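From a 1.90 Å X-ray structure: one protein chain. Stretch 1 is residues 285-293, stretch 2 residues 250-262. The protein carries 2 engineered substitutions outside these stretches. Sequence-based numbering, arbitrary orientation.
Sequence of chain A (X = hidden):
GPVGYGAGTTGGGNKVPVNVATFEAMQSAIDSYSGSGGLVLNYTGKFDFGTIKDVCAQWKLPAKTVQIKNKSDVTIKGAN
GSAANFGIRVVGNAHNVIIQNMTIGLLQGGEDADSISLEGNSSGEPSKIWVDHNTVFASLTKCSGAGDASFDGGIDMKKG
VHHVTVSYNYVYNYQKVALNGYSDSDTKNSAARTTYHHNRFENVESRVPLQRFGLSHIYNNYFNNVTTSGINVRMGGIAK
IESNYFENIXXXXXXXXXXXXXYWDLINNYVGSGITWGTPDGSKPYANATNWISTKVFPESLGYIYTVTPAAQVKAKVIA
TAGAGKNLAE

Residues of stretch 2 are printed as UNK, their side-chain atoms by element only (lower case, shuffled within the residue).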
# COMPACT_ATOMS: atom_id res chain seq x y z
N PRO A 285 3.41 -22.94 -11.58
CA PRO A 285 2.70 -23.55 -10.44
C PRO A 285 1.88 -22.53 -9.65
O PRO A 285 2.26 -21.36 -9.54
CB PRO A 285 3.84 -24.10 -9.58
CG PRO A 285 5.03 -23.28 -9.94
CD PRO A 285 4.87 -23.01 -11.41
N TYR A 286 0.75 -22.99 -9.11
CA TYR A 286 -0.15 -22.12 -8.34
C TYR A 286 -0.77 -22.84 -7.14
O TYR A 286 -0.72 -24.07 -7.04
CB TYR A 286 -1.25 -21.55 -9.25
CG TYR A 286 -2.44 -22.48 -9.45
CD1 TYR A 286 -2.40 -23.49 -10.41
CD2 TYR A 286 -3.60 -22.34 -8.69
CE1 TYR A 286 -3.48 -24.34 -10.61
CE2 TYR A 286 -4.69 -23.19 -8.88
CZ TYR A 286 -4.62 -24.18 -9.83
OH TYR A 286 -5.70 -25.02 -10.02
N ALA A 287 -1.35 -22.05 -6.24
CA ALA A 287 -2.11 -22.57 -5.11
C ALA A 287 -3.27 -21.65 -4.76
O ALA A 287 -3.14 -20.42 -4.82
CB ALA A 287 -1.20 -22.76 -3.90
N ASN A 288 -4.41 -22.25 -4.43
CA ASN A 288 -5.58 -21.52 -3.94
C ASN A 288 -5.96 -22.04 -2.55
O ASN A 288 -6.12 -23.24 -2.36
CB ASN A 288 -6.77 -21.69 -4.89
CG ASN A 288 -6.66 -20.84 -6.15
OD1 ASN A 288 -5.91 -19.85 -6.20
ND2 ASN A 288 -7.42 -21.20 -7.17
N ALA A 289 -6.10 -21.12 -1.59
CA ALA A 289 -6.49 -21.48 -0.23
C ALA A 289 -8.00 -21.72 -0.11
O ALA A 289 -8.68 -21.08 0.69
CB ALA A 289 -6.03 -20.40 0.75
N THR A 290 -8.50 -22.66 -0.91
CA THR A 290 -9.94 -22.92 -1.03
C THR A 290 -10.57 -23.35 0.29
O THR A 290 -11.72 -23.02 0.58
CB THR A 290 -10.23 -23.97 -2.14
OG1 THR A 290 -9.61 -23.54 -3.37
CG2 THR A 290 -11.72 -24.13 -2.38
N ASN A 291 -9.80 -24.07 1.11
CA ASN A 291 -10.29 -24.56 2.40
C ASN A 291 -9.71 -23.79 3.59
O ASN A 291 -9.95 -24.16 4.74
CB ASN A 291 -10.03 -26.05 2.52
CG ASN A 291 -10.84 -26.86 1.53
OD1 ASN A 291 -12.06 -26.94 1.63
ND2 ASN A 291 -10.16 -27.44 0.55
N TRP A 292 -8.96 -22.73 3.29
CA TRP A 292 -8.39 -21.84 4.31
C TRP A 292 -7.41 -22.55 5.26
O TRP A 292 -7.37 -22.26 6.46
CB TRP A 292 -9.49 -21.09 5.07
CG TRP A 292 -10.29 -20.22 4.16
CD1 TRP A 292 -11.40 -20.57 3.44
CD2 TRP A 292 -10.01 -18.85 3.84
NE1 TRP A 292 -11.84 -19.50 2.70
CE2 TRP A 292 -11.01 -18.43 2.93
CE3 TRP A 292 -9.03 -17.94 4.24
CZ2 TRP A 292 -11.05 -17.13 2.41
CZ3 TRP A 292 -9.07 -16.65 3.72
CH2 TRP A 292 -10.07 -16.26 2.81
N ILE A 293 -6.61 -23.45 4.69
CA ILE A 293 -5.61 -24.19 5.45
C ILE A 293 -4.21 -23.58 5.25
O ILE A 293 -3.84 -23.21 4.13
CB ILE A 293 -5.65 -25.72 5.11
CG1 ILE A 293 -5.12 -26.57 6.27
CG2 ILE A 293 -4.99 -26.04 3.75
CD1 ILE A 293 -3.61 -26.80 6.30
N UNK A 250 -12.63 -12.73 -5.38
CA UNK A 250 -12.12 -13.86 -6.15
C UNK A 250 -10.67 -14.11 -5.76
O UNK A 250 -9.90 -13.16 -5.60
n UNK A 250 -12.47 -15.60 -12.20
c UNK A 250 -11.90 -15.74 -10.83
c UNK A 250 -12.24 -13.59 -7.65
c UNK A 250 -12.18 -14.51 -9.99
c UNK A 250 -11.89 -14.78 -8.53
N UNK A 251 -10.31 -15.38 -5.60
CA UNK A 251 -8.97 -15.79 -5.15
C UNK A 251 -8.43 -14.94 -3.99
O UNK A 251 -7.40 -14.27 -4.14
o UNK A 251 -8.65 -15.99 -8.61
n UNK A 251 -8.76 -17.84 -7.34
c UNK A 251 -8.50 -16.55 -7.53
c UNK A 251 -7.98 -15.79 -6.32
N UNK A 252 -9.13 -14.94 -2.83
CA UNK A 252 -8.75 -14.08 -1.71
C UNK A 252 -7.34 -14.34 -1.18
O UNK A 252 -6.63 -13.40 -0.82
c UNK A 252 -10.38 -15.70 -1.02
c UNK A 252 -10.33 -15.74 -2.51
c UNK A 252 -9.80 -14.38 -0.64
N UNK A 253 -6.95 -15.62 -1.14
CA UNK A 253 -5.61 -16.01 -0.74
C UNK A 253 -5.08 -16.99 -1.77
O UNK A 253 -5.63 -18.08 -1.94
c UNK A 253 -4.18 -17.10 1.03
c UNK A 253 -6.07 -15.63 1.72
c UNK A 253 -5.58 -16.63 0.68
N UNK A 254 -4.03 -16.59 -2.47
CA UNK A 254 -3.50 -17.38 -3.58
C UNK A 254 -1.99 -17.20 -3.75
O UNK A 254 -1.40 -16.30 -3.16
c UNK A 254 -4.23 -17.06 -4.92
c UNK A 254 -4.02 -15.59 -5.33
o UNK A 254 -3.76 -17.92 -5.96
N UNK A 255 -1.39 -18.09 -4.54
CA UNK A 255 -0.04 -17.91 -5.04
C UNK A 255 -0.03 -18.26 -6.52
O UNK A 255 -0.29 -19.40 -6.89
c UNK A 255 0.94 -18.81 -4.29
o UNK A 255 2.25 -18.62 -4.79
N UNK A 256 0.26 -17.27 -7.37
CA UNK A 256 0.19 -17.47 -8.82
C UNK A 256 1.11 -16.54 -9.62
O UNK A 256 1.39 -15.43 -9.19
n UNK A 256 -5.99 -18.39 -8.70
c UNK A 256 -1.26 -17.33 -9.32
c UNK A 256 -5.34 -17.42 -9.33
n UNK A 256 -4.17 -17.00 -8.86
n UNK A 256 -5.86 -16.89 -10.43
c UNK A 256 -1.92 -15.99 -8.98
c UNK A 256 -3.36 -15.94 -9.47
N UNK A 257 1.56 -17.04 -10.77
CA UNK A 257 2.27 -16.25 -11.80
C UNK A 257 3.75 -15.95 -11.55
O UNK A 257 4.38 -15.22 -12.32
o UNK A 257 -0.86 -14.70 -12.38
c UNK A 257 0.16 -15.28 -12.82
c UNK A 257 1.49 -14.98 -12.16
o UNK A 257 0.12 -16.08 -13.77
N UNK A 258 4.30 -16.52 -10.47
CA UNK A 258 5.74 -16.49 -10.24
C UNK A 258 6.37 -17.86 -10.51
O UNK A 258 5.67 -18.88 -10.55
c UNK A 258 6.06 -16.04 -8.81
o UNK A 258 6.08 -14.63 -8.72
N UNK A 259 7.69 -17.87 -10.71
CA UNK A 259 8.43 -19.11 -10.94
C UNK A 259 8.37 -20.05 -9.73
O UNK A 259 8.47 -21.27 -9.88
o UNK A 259 10.50 -18.00 -10.30
c UNK A 259 9.89 -18.80 -11.30
N UNK A 260 8.22 -19.47 -8.54
CA UNK A 260 8.11 -20.24 -7.30
C UNK A 260 6.99 -19.69 -6.42
O UNK A 260 6.76 -18.48 -6.37
o UNK A 260 12.66 -21.73 -6.36
o UNK A 260 12.23 -19.57 -6.46
c UNK A 260 11.90 -20.77 -6.62
c UNK A 260 10.52 -21.08 -7.16
c UNK A 260 9.43 -20.21 -6.54
N UNK A 261 6.29 -20.59 -5.73
CA UNK A 261 5.13 -20.19 -4.92
C UNK A 261 5.51 -19.52 -3.59
O UNK A 261 6.65 -19.60 -3.14
c UNK A 261 3.61 -21.95 -5.98
c UNK A 261 4.15 -21.38 -4.66
c UNK A 261 4.79 -22.46 -3.79
c UNK A 261 3.79 -23.32 -3.04
N UNK A 262 4.53 -18.84 -2.99
CA UNK A 262 4.65 -18.30 -1.64
C UNK A 262 3.71 -19.03 -0.71
O UNK A 262 2.87 -19.81 -1.15
O HOH W 1 0.68 -19.57 -11.59

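Position 250 carries four carbons in a row ending in a nitrogen, every torsion near 180°. This is Lys250; its extended chain stays out of reach of stretch 1. Position 251 has two carbons, the second bearing one oxygen and one nitrogen: Asn251, whose side chain ends close to that of Asn288. At 252, three carbons close a ring onto the backbone nitrogen, which identifies Pro252. Its CG lies 3.8 Å from CZ2 of Trp292, a compact apolar ring resting obliquely against the indole.

Position 253 has one carbon carrying two more, the beta-branched pattern of Val253. The fork suits a buried place with two apolar neighbours: CG1 is 3.8 Å from CB of Ala289, and CG2 is 3.7 Å from CZ3 of Trp292. Its backbone serves too, for N of Ala289 donates to O of Val253 at 3.1 Å, nearly straight at 171°.

At 254 a single carbon bears one oxygen and one carbon, so the residue is Thr254. Its OG1 lies 2.8 Å from O of Ala287 and 2.9 Å from OD1 of Asn288; the hydroxyl has one proton and two acceptors within reach, and the choice between them is not settled. Thr254 and Asn288 form a non-hydrogen-bonded antiparallel pair, with their side chains on the same face of the sheet.

Position 255 has one carbon and then an oxygen: Ser255. It pairs with Ala287 through two backbone hydrogen bonds, N of Ser255 to O of Ala287 and N of Ala287 to O of Ser255, both 2.9 Å. The small side chains of this pair share the other face.

Position 256 shows three carbons, a nitrogen, and a carbon carrying two more nitrogens, the guanidinium of Arg256. Its length lets the chain fold back: NE donates to OG1 of Thr254 at 3.1 Å, while NH2 donates to OD1 of Asn288 at 2.9 Å, with that oxygen at the edge of the guanidinium, near its plane.

At 257, two carbons end in two oxygens. This is Asp257, its CB directed away from stretch 1; its backbone N instead donates to a water at 2.8 Å, and that water donates to O of Pro285 at 3.1 Å. Positions 258 and 259 each have one carbon and one oxygen, giving Ser258 and Ser259. Here the backbone makes the approach, CG of Pro285 lying 4.0 Å from O of Ser259. Position 260, three carbons ending in two oxygens, is Glu260, exposed and with its CB directed away. The four carbons at 261, forked at the first with one arm two carbons long, mark Ile261; its CG2 packs 4.2 Å from CB of Pro285. Position 262 has no side-chain atoms and is Gly262.

The contact is thus a short antiparallel ladder. Backbone hydrogen bonds set the register, the Asn288, Thr254 and Arg256 cluster adds polar links along one face, and apolar packing closes both ends, at Trp292 and at Pro285.

Stretch 2 (250-262) KNPVTSRDSSEIG
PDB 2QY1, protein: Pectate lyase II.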